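Side-chain contacts in stress response kinase A (Escherichia coli, PDB 1ZYL), which phosphorylates itself and other proteins on serine and threonine, using ATP, and probably helps the cell to withstand oxidative and extracytoplasmic stress: residues K158-A163 and Y276-L281; D179-A184 and A308-Q313; T186-E191 and K315-P320. All blocks are in the same frame, centred on the assembly; numbering follows the deposited sequence.

Contact 1 (K158-A163 and Y276-L281)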
loop_
_atom_site.group_PDB
_atom_site.type_symbol
_atom_site.label_atom_id
_atom_site.label_comp_id
_atom_site.label_asym_id
_atom_site.label_seq_id
_atom_site.Cartn_x
_atom_site.Cartn_y
_atom_site.Cartn_z
ATOM N N LYS A 158 -9.242 -6.376 -17.218
ATOM C CA LYS A 158 -9.396 -7.729 -17.754
ATOM C C LYS A 158 -10.212 -8.586 -16.794
ATOM O O LYS A 158 -11.044 -9.380 -17.216
ATOM C CB LYS A 158 -8.037 -8.390 -17.980
ATOM C CG LYS A 158 -7.250 -7.811 -19.125
ATOM C CD LYS A 158 -5.920 -8.534 -19.291
ATOM C CE LYS A 158 -5.075 -7.879 -20.366
ATOM N NZ LYS A 158 -5.846 -7.710 -21.636
ATOM N N LEU A 159 -9.959 -8.432 -15.499
ATOM C CA LEU A 159 -10.699 -9.184 -14.511
ATOM C C LEU A 159 -12.153 -8.724 -14.609
ATOM O O LEU A 159 -13.062 -9.534 -14.758
ATOM C CB LEU A 159 -10.153 -8.891 -13.120
ATOM C CG LEU A 159 -10.570 -9.839 -11.999
ATOM C CD1 LEU A 159 -10.127 -11.245 -12.366
ATOM C CD2 LEU A 159 -9.943 -9.409 -10.676
ATOM N N PHE A 160 -12.359 -7.413 -14.543
ATOM C CA PHE A 160 -13.693 -6.828 -14.622
ATOM C C PHE A 160 -14.546 -7.450 -15.729
ATOM O O PHE A 160 -15.748 -7.665 -15.553
ATOM C CB PHE A 160 -13.599 -5.313 -14.866
ATOM C CG PHE A 160 -12.971 -4.535 -13.734
ATOM C CD1 PHE A 160 -12.755 -3.164 -13.863
ATOM C CD2 PHE A 160 -12.595 -5.157 -12.549
ATOM C CE1 PHE A 160 -12.177 -2.427 -12.833
ATOM C CE2 PHE A 160 -12.015 -4.425 -11.514
ATOM C CZ PHE A 160 -11.807 -3.056 -11.662
ATOM N N GLU A 161 -13.924 -7.734 -16.868
ATOM C CA GLU A 161 -14.634 -8.306 -18.004
ATOM C C GLU A 161 -15.387 -9.573 -17.639
ATOM O O GLU A 161 -16.611 -9.632 -17.749
ATOM C CB GLU A 161 -13.659 -8.624 -19.125
ATOM C CG GLU A 161 -14.330 -9.065 -20.401
ATOM C CD GLU A 161 -14.976 -7.916 -21.139
ATOM O OE1 GLU A 161 -15.717 -8.170 -22.109
ATOM O OE2 GLU A 161 -14.742 -6.753 -20.752
ATOM N N ASP A 162 -14.641 -10.583 -17.197
ATOM C CA ASP A 162 -15.192 -11.886 -16.815
ATOM C C ASP A 162 -15.479 -11.975 -15.310
ATOM O O ASP A 162 -15.413 -13.059 -14.714
ATOM C CB ASP A 162 -14.191 -12.967 -17.215
ATOM C CG ASP A 162 -13.755 -12.840 -18.666
ATOM O OD1 ASP A 162 -12.560 -13.077 -18.959
ATOM O OD2 ASP A 162 -14.614 -12.505 -19.512
ATOM N N ALA A 163 -15.825 -10.829 -14.723
ATOM C CA ALA A 163 -16.088 -10.683 -13.291
ATOM C C ALA A 163 -17.096 -11.601 -12.600
ATOM O O ALA A 163 -16.749 -12.256 -11.617
ATOM C CB ALA A 163 -16.449 -9.228 -12.989
ATOM N N TYR A 276 -7.499 -0.364 -9.265
ATOM C CA TYR A 276 -6.810 -1.565 -8.818
ATOM C C TYR A 276 -7.497 -2.162 -7.594
ATOM O O TYR A 276 -7.658 -3.382 -7.491
ATOM C CB TYR A 276 -5.338 -1.277 -8.482
ATOM C CG TYR A 276 -4.590 -2.503 -7.978
ATOM C CD1 TYR A 276 -4.270 -3.557 -8.840
ATOM C CD2 TYR A 276 -4.261 -2.637 -6.631
ATOM C CE1 TYR A 276 -3.646 -4.718 -8.369
ATOM C CE2 TYR A 276 -3.638 -3.788 -6.148
ATOM C CZ TYR A 276 -3.334 -4.826 -7.019
ATOM O OH TYR A 276 -2.724 -5.969 -6.535
ATOM N N TYR A 277 -7.900 -1.296 -6.670
ATOM C CA TYR A 277 -8.556 -1.724 -5.437
ATOM C C TYR A 277 -9.798 -2.592 -5.657
ATOM O O TYR A 277 -10.167 -3.404 -4.804
ATOM C CB TYR A 277 -8.905 -0.490 -4.600
ATOM C CG TYR A 277 -9.747 -0.769 -3.387
ATOM C CD1 TYR A 277 -11.132 -0.785 -3.472
ATOM C CD2 TYR A 277 -9.161 -1.005 -2.145
ATOM C CE1 TYR A 277 -11.926 -1.024 -2.350
ATOM C CE2 TYR A 277 -9.947 -1.249 -1.004
ATOM C CZ TYR A 277 -11.332 -1.255 -1.120
ATOM O OH TYR A 277 -12.124 -1.479 -0.016
ATOM N N LEU A 278 -10.443 -2.424 -6.802
ATOM C CA LEU A 278 -11.628 -3.207 -7.088
ATOM C C LEU A 278 -11.222 -4.620 -7.451
ATOM O O LEU A 278 -11.884 -5.573 -7.058
ATOM C CB LEU A 278 -12.439 -2.571 -8.223
ATOM C CG LEU A 278 -13.693 -1.783 -7.826
ATOM C CD1 LEU A 278 -13.343 -0.653 -6.888
ATOM C CD2 LEU A 278 -14.353 -1.245 -9.069
ATOM N N ALA A 279 -10.132 -4.761 -8.198
ATOM C CA ALA A 279 -9.656 -6.087 -8.583
ATOM C C ALA A 279 -9.064 -6.768 -7.348
ATOM O O ALA A 279 -9.220 -7.973 -7.136
ATOM C CB ALA A 279 -8.604 -5.973 -9.683
ATOM N N TRP A 280 -8.388 -5.969 -6.532
ATOM C CA TRP A 280 -7.763 -6.457 -5.315
ATOM C C TRP A 280 -8.802 -7.169 -4.465
ATOM O O TRP A 280 -8.589 -8.300 -4.058
ATOM C CB TRP A 280 -7.157 -5.283 -4.544
ATOM C CG TRP A 280 -6.462 -5.664 -3.297
ATOM C CD1 TRP A 280 -5.200 -6.155 -3.181
ATOM C CD2 TRP A 280 -6.980 -5.560 -1.971
ATOM N NE1 TRP A 280 -4.888 -6.360 -1.856
ATOM C CE2 TRP A 280 -5.966 -6.003 -1.091
ATOM C CE3 TRP A 280 -8.200 -5.135 -1.436
ATOM C CZ2 TRP A 280 -6.138 -6.030 0.304
ATOM C CZ3 TRP A 280 -8.371 -5.161 -0.048
ATOM C CH2 TRP A 280 -7.343 -5.605 0.803
ATOM N N LEU A 281 -9.920 -6.500 -4.195
ATOM C CA LEU A 281 -11.002 -7.093 -3.402
ATOM C C LEU A 281 -11.542 -8.314 -4.109
ATOM O O LEU A 281 -11.635 -9.385 -3.529
ATOM C CB LEU A 281 -12.145 -6.107 -3.212
ATOM C CG LEU A 281 -11.945 -4.970 -2.220
ATOM C CD1 LEU A 281 -13.014 -3.931 -2.454
ATOM C CD2 LEU A 281 -11.996 -5.503 -0.799
#

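Contact 2 (D179-A184 and A308-Q313)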
loop_
_atom_site.group_PDB
_atom_site.type_symbol
_atom_site.label_atom_id
_atom_site.label_comp_id
_atom_site.label_asym_id
_atom_site.label_seq_id
_atom_site.Cartn_x
_atom_site.Cartn_y
_atom_site.Cartn_z
ATOM N N ASP A 179 -13.146 2.040 -19.036
ATOM C CA ASP A 179 -12.372 2.306 -20.237
ATOM C C ASP A 179 -12.078 3.813 -20.329
ATOM O O ASP A 179 -10.939 4.235 -20.519
ATOM C CB ASP A 179 -13.159 1.838 -21.471
ATOM C CG ASP A 179 -13.335 0.321 -21.523
ATOM O OD1 ASP A 179 -14.061 -0.176 -22.408
ATOM O OD2 ASP A 179 -12.748 -0.384 -20.685
ATOM N N GLU A 180 -13.123 4.616 -20.183
ATOM C CA GLU A 180 -13.000 6.064 -20.238
ATOM C C GLU A 180 -11.992 6.557 -19.217
ATOM O O GLU A 180 -11.251 7.508 -19.469
ATOM C CB GLU A 180 -14.355 6.710 -19.955
ATOM C CG GLU A 180 -15.172 7.079 -21.195
ATOM C CD GLU A 180 -16.675 7.064 -20.938
ATOM O OE1 GLU A 180 -17.105 7.384 -19.806
ATOM O OE2 GLU A 180 -17.427 6.734 -21.880
ATOM N N LEU A 181 -11.966 5.910 -18.058
ATOM C CA LEU A 181 -11.042 6.312 -17.016
ATOM C C LEU A 181 -9.634 5.923 -17.386
ATOM O O LEU A 181 -8.730 6.743 -17.287
ATOM C CB LEU A 181 -11.420 5.691 -15.666
ATOM C CG LEU A 181 -10.640 6.236 -14.458
ATOM C CD1 LEU A 181 -10.796 7.736 -14.378
ATOM C CD2 LEU A 181 -11.133 5.597 -13.180
ATOM N N ILE A 182 -9.428 4.685 -17.827
ATOM C CA ILE A 182 -8.070 4.286 -18.172
ATOM C C ILE A 182 -7.554 5.056 -19.391
ATOM O O ILE A 182 -6.344 5.213 -19.561
ATOM C CB ILE A 182 -7.917 2.731 -18.379
ATOM C CG1 ILE A 182 -8.169 2.343 -19.829
ATOM C CG2 ILE A 182 -8.853 1.981 -17.455
ATOM C CD1 ILE A 182 -6.918 2.394 -20.702
ATOM N N ALA A 183 -8.449 5.548 -20.237
ATOM C CA ALA A 183 -7.990 6.323 -21.386
ATOM C C ALA A 183 -7.459 7.660 -20.858
ATOM O O ALA A 183 -6.390 8.125 -21.259
ATOM C CB ALA A 183 -9.130 6.567 -22.364
ATOM N N ALA A 184 -8.208 8.271 -19.947
ATOM C CA ALA A 184 -7.808 9.544 -19.371
ATOM C C ALA A 184 -6.494 9.448 -18.604
ATOM O O ALA A 184 -5.590 10.248 -18.816
ATOM C CB ALA A 184 -8.906 10.070 -18.464
ATOM N N ALA A 308 -20.195 5.959 -11.146
ATOM C CA ALA A 308 -20.250 7.401 -11.096
ATOM C C ALA A 308 -18.911 7.962 -10.606
ATOM O O ALA A 308 -18.474 9.022 -11.060
ATOM C CB ALA A 308 -21.379 7.835 -10.180
ATOM N N THR A 309 -18.258 7.264 -9.680
ATOM C CA THR A 309 -16.974 7.736 -9.186
ATOM C C THR A 309 -15.953 7.728 -10.316
ATOM O O THR A 309 -15.163 8.656 -10.457
ATOM C CB THR A 309 -16.431 6.865 -8.041
ATOM O OG1 THR A 309 -17.112 7.182 -6.817
ATOM C CG2 THR A 309 -14.921 7.101 -7.875
ATOM N N PHE A 310 -15.959 6.678 -11.122
ATOM C CA PHE A 310 -15.018 6.627 -12.219
ATOM C C PHE A 310 -15.308 7.793 -13.163
ATOM O O PHE A 310 -14.429 8.603 -13.440
ATOM C CB PHE A 310 -15.110 5.274 -12.946
ATOM C CG PHE A 310 -14.516 4.119 -12.168
ATOM C CD1 PHE A 310 -14.451 2.852 -12.729
ATOM C CD2 PHE A 310 -13.994 4.307 -10.885
ATOM C CE1 PHE A 310 -13.870 1.784 -12.027
ATOM C CE2 PHE A 310 -13.412 3.246 -10.172
ATOM C CZ PHE A 310 -13.350 1.986 -10.747
ATOM N N ILE A 311 -16.544 7.894 -13.641
ATOM C CA ILE A 311 -16.913 8.985 -14.536
ATOM C C ILE A 311 -16.472 10.340 -13.983
ATOM O O ILE A 311 -16.038 11.222 -14.731
ATOM C CB ILE A 311 -18.442 9.014 -14.783
ATOM C CG1 ILE A 311 -18.826 7.860 -15.714
ATOM C CG2 ILE A 311 -18.865 10.368 -15.377
ATOM C CD1 ILE A 311 -20.258 7.871 -16.162
ATOM N N GLU A 312 -16.582 10.511 -12.668
ATOM C CA GLU A 312 -16.187 11.766 -12.044
ATOM C C GLU A 312 -14.672 11.991 -12.097
ATOM O O GLU A 312 -14.211 13.118 -12.295
ATOM C CB GLU A 312 -16.668 11.806 -10.597
ATOM C CG GLU A 312 -17.634 12.939 -10.327
ATOM C CD GLU A 312 -17.175 14.242 -10.963
ATOM O OE1 GLU A 312 -16.020 14.658 -10.709
ATOM O OE2 GLU A 312 -17.972 14.845 -11.720
ATOM N N GLN A 313 -13.905 10.915 -11.930
ATOM C CA GLN A 313 -12.446 10.996 -11.960
ATOM C C GLN A 313 -11.913 11.437 -13.309
ATOM O O GLN A 313 -10.933 12.172 -13.372
ATOM C CB GLN A 313 -11.810 9.649 -11.584
ATOM C CG GLN A 313 -11.352 9.570 -10.139
ATOM C CD GLN A 313 -10.256 10.570 -9.824
ATOM O OE1 GLN A 313 -9.176 10.510 -10.396
ATOM N NE2 GLN A 313 -10.531 11.493 -8.908
#

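Contact 3 (T186-E191 and K315-P320)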
loop_
_atom_site.group_PDB
_atom_site.type_symbol
_atom_site.label_atom_id
_atom_site.label_comp_id
_atom_site.label_asym_id
_atom_site.label_seq_id
_atom_site.Cartn_x
_atom_site.Cartn_y
_atom_site.Cartn_z
ATOM N N THR A 186 -4.170 7.155 -18.843
ATOM C CA THR A 186 -3.099 6.830 -19.780
ATOM C C THR A 186 -2.611 8.102 -20.480
ATOM O O THR A 186 -1.411 8.321 -20.627
ATOM C CB THR A 186 -3.557 5.812 -20.864
ATOM O OG1 THR A 186 -4.888 6.130 -21.271
ATOM C CG2 THR A 186 -3.529 4.382 -20.342
ATOM N N ALA A 187 -3.545 8.950 -20.894
ATOM C CA ALA A 187 -3.194 10.186 -21.587
ATOM C C ALA A 187 -2.381 11.165 -20.738
ATOM O O ALA A 187 -1.751 12.072 -21.275
ATOM C CB ALA A 187 -4.458 10.877 -22.113
ATOM N N HIS A 188 -2.389 10.989 -19.421
ATOM C CA HIS A 188 -1.633 11.876 -18.544
ATOM C C HIS A 188 -0.467 11.157 -17.884
ATOM O O HIS A 188 0.278 11.766 -17.123
ATOM C CB HIS A 188 -2.542 12.456 -17.459
ATOM C CG HIS A 188 -3.689 13.258 -17.993
ATOM N ND1 HIS A 188 -3.539 14.536 -18.486
ATOM C CD2 HIS A 188 -5.003 12.957 -18.124
ATOM C CE1 HIS A 188 -4.711 14.987 -18.896
ATOM N NE2 HIS A 188 -5.617 14.048 -18.688
ATOM N N TRP A 189 -0.305 9.864 -18.161
ATOM C CA TRP A 189 0.789 9.108 -17.553
ATOM C C TRP A 189 2.062 9.456 -18.282
ATOM O O TRP A 189 2.013 9.944 -19.403
ATOM C CB TRP A 189 0.536 7.606 -17.649
ATOM C CG TRP A 189 1.437 6.776 -16.760
ATOM C CD1 TRP A 189 2.216 5.725 -17.145
ATOM C CD2 TRP A 189 1.628 6.917 -15.341
ATOM N NE1 TRP A 189 2.881 5.198 -16.060
ATOM C CE2 TRP A 189 2.543 5.909 -14.939
ATOM C CE3 TRP A 189 1.118 7.793 -14.370
ATOM C CZ2 TRP A 189 2.960 5.755 -13.610
ATOM C CZ3 TRP A 189 1.534 7.638 -13.045
ATOM C CH2 TRP A 189 2.448 6.623 -12.681
ATOM N N ARG A 190 3.205 9.217 -17.655
ATOM C CA ARG A 190 4.474 9.538 -18.302
ATOM C C ARG A 190 5.632 8.778 -17.678
ATOM O O ARG A 190 5.641 8.535 -16.472
ATOM C CB ARG A 190 4.738 11.052 -18.229
ATOM C CG ARG A 190 4.854 11.624 -16.810
ATOM C CD ARG A 190 4.810 13.153 -16.824
ATOM N NE ARG A 190 4.927 13.754 -15.493
ATOM C CZ ARG A 190 6.026 13.726 -14.740
ATOM N NH1 ARG A 190 6.030 14.303 -13.543
ATOM N NH2 ARG A 190 7.124 13.128 -15.182
ATOM N N GLU A 191 6.595 8.382 -18.507
ATOM C CA GLU A 191 7.774 7.666 -18.024
ATOM C C GLU A 191 8.862 8.718 -17.909
ATOM O O GLU A 191 10.059 8.431 -17.950
ATOM C CB GLU A 191 8.191 6.584 -19.020
ATOM C CG GLU A 191 8.024 5.155 -18.514
ATOM C CD GLU A 191 6.584 4.797 -18.196
ATOM O OE1 GLU A 191 6.008 5.406 -17.270
ATOM O OE2 GLU A 191 6.029 3.904 -18.872
ATOM N N LYS A 315 -13.276 13.461 -15.281
ATOM C CA LYS A 315 -13.513 14.891 -15.400
ATOM C C LYS A 315 -12.442 15.684 -14.651
ATOM O O LYS A 315 -12.095 16.803 -15.032
ATOM C CB LYS A 315 -14.906 15.235 -14.874
ATOM C CG LYS A 315 -16.015 14.657 -15.739
ATOM C CD LYS A 315 -17.396 14.956 -15.194
ATOM C CE LYS A 315 -18.468 14.312 -16.065
ATOM N NZ LYS A 315 -19.816 14.387 -15.427
ATOM N N VAL A 316 -11.914 15.090 -13.589
ATOM C CA VAL A 316 -10.873 15.725 -12.798
ATOM C C VAL A 316 -9.581 15.734 -13.602
ATOM O O VAL A 316 -8.734 16.612 -13.435
ATOM C CB VAL A 316 -10.646 14.953 -11.490
ATOM C CG1 VAL A 316 -9.496 15.556 -10.707
ATOM C CG2 VAL A 316 -11.918 14.970 -10.666
ATOM N N LEU A 317 -9.447 14.748 -14.482
ATOM C CA LEU A 317 -8.267 14.601 -15.325
ATOM C C LEU A 317 -8.330 15.470 -16.581
ATOM O O LEU A 317 -7.369 15.535 -17.345
ATOM C CB LEU A 317 -8.095 13.124 -15.714
ATOM C CG LEU A 317 -7.757 12.167 -14.565
ATOM C CD1 LEU A 317 -8.279 10.774 -14.855
ATOM C CD2 LEU A 317 -6.265 12.149 -14.344
ATOM N N GLN A 318 -9.459 16.141 -16.787
ATOM C CA GLN A 318 -9.639 16.995 -17.958
ATOM C C GLN A 318 -10.085 18.407 -17.595
ATOM O O GLN A 318 -10.822 18.612 -16.628
ATOM C CB GLN A 318 -10.655 16.369 -18.910
ATOM C CG GLN A 318 -10.120 15.174 -19.673
ATOM C CD GLN A 318 -11.221 14.357 -20.320
ATOM O OE1 GLN A 318 -11.963 13.641 -19.642
ATOM N NE2 GLN A 318 -11.339 14.465 -21.640
ATOM N N GLU A 319 -9.638 19.381 -18.382
ATOM C CA GLU A 319 -9.993 20.764 -18.127
ATOM C C GLU A 319 -11.493 20.975 -18.286
ATOM O O GLU A 319 -12.076 20.626 -19.314
ATOM C CB GLU A 319 -9.232 21.708 -19.073
ATOM C CG GLU A 319 -9.655 21.646 -20.540
ATOM C CD GLU A 319 -9.380 22.952 -21.288
ATOM O OE1 GLU A 319 -9.776 24.021 -20.772
ATOM O OE2 GLU A 319 -8.785 22.913 -22.390
ATOM N N PRO A 320 -12.142 21.539 -17.255
ATOM C CA PRO A 320 -13.585 21.806 -17.278
ATOM C C PRO A 320 -13.873 22.961 -18.235
ATOM O O PRO A 320 -13.197 23.990 -18.188
ATOM C CB PRO A 320 -13.886 22.169 -15.829
ATOM C CG PRO A 320 -12.619 22.879 -15.410
ATOM C CD PRO A 320 -11.546 21.973 -15.978
#

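Contact 1 (K158-A163 and Y276-L281)
Phe-160 reaches across from the last turn of helix 149-161 to Leu-278 and Ala-279 on helix 266-283. At CB its chain turns so that CG lies opposite the carbonyl carbon (chi1 -65°), which sends the ring across toward helix 266-283. Farther out, CE2 is 3.8 Å from the CB of Leu-278 and also approaches the backbone N of Ala-279, which lies in the plane of the ring at its edge. The tip, CZ, comes closest, 3.5 Å from Leu-278 CB, and a little farther off it meets Leu-278 CD2; the two side chains cross at about a right angle. All this belongs to the helical C-terminal lobe of a protein-kinase-like fold, where helix 171-188 adds Phe-174, edge-to-face with the Phe-160 ring, and Leu-175. A flat, wholly apolar group suits such a buried place between helices. Cutting this ring back to an alanine is likely to leave Leu-278 CB without its neighbour and Phe-174 without its edge-to-face partner. One residue earlier, Leu-159 brings CD2 to 3.8 Å from the CB of Ala-279 and about as near to that residue's carbonyl oxygen. Its CG stands trans to the backbone N (chi1 -165°), pointing the branch across. Small Ala-279 suits the position, letting the backbones draw together: its CA is 6.8 Å from the CA of Leu-159.

Contact 2 (D179-A184 and A308-Q313)
The Phe-310 ring carries the CD2 methyl of Leu-181 over one face, a CH-pi contact with the carbon 4.2 Å from the ring centroid and 26° off the normal. That methyl sits over the inner part of the ring, 3.8 Å from Phe-310 CG, rather than above its tip, and the two side chains cross at about a right angle. Around the same ring helix 171-188 also contributes Ala-177 and Thr-178. The other branch of Leu-181 has a different task: CD1 packs 3.5 Å from the CB of Gln-313. The leucine fork has CG trans to its backbone N (chi1 -171°), so one methyl meets Phe-310 and the other Gln-313, one turn farther along the helix. Gln-313 is buried, and its CB faces the leucine while the bent chain leads away; the side chain also touches Glu-267 and Arg-270 of helix 266-283. On the exposed side, Glu-180 merely passes Ile-311, and its carboxylate is held by Lys-176 in a salt bridge. With axes 8.7 Å apart, this is the apolar packing of two helix segments running in the same direction at 28° in the C-terminal lobe of a kinase-like fold.

Contact 3 (T186-E191 and K315-P320)
His-188 and Leu-317 meet where two helices of the C-terminal lobe, 171-188 and 300-316, run out into loops. The approach is made by the outer side of the imidazole: NE2 lies 2.7 Å from the backbone O of Leu-317, and CE1 is 3.1 Å from the same oxygen. Close as they are, NE2 and the carbonyl O do not form a hydrogen bond, because the angle is poor; the oxygen stands obliquely to the ring, and nothing is built on the short distance. The inner side of the ring makes the apolar half of the contact, CD2 resting 3.9 Å from the CB of Leu-317 and 4.1 Å from its CD2 methyl. Rotation about the first bond explains the reach: the imidazole is turned opposite the carbonyl carbon of His-188 (chi1 -60°) and is thereby carried across to the other chain segment. A histidine suits this exposed position because its ring, polar enough to stand at the surface, still offers a carbon, CD2, that can pack against the leucine. Leu-317, by contrast, is buried, and its side chain also touches Leu-181 and Ala-184 of helix 171-188 and Pro-268 of helix 266-283, a fitting place for an aliphatic group. Partly buried, and well away from the probable catalytic and magnesium-binding residues, the contact joins the C-terminal ends of helices 171-188 and 300-316 in the mainly helical C-terminal lobe of the kinase-like fold.

Contacts 1 and 2 lie mostly buried in the helical lobe, whereas contact 3 is smaller and half exposed. Contacts 2 and 3 join the same pair, helices 171-188 and 300-316, or the loops that follow them, with centres about 10 Å apart; contact 1 joins helices 149-161 and 266-283. Apolar packing makes the three continuous: Leu-278 CD2 of contact 1 touches Phe-310 CZ of contact 2 at 3.8 Å, and Ala-184 CB of contact 2 touches Leu-317 CD1 of contact 3 at 3.7 Å. Chemistry follows depth: aromatic and aliphatic groups alone in contact 1, a charged group on the exposed side of contact 2, an imidazole beside a carbonyl in contact 3.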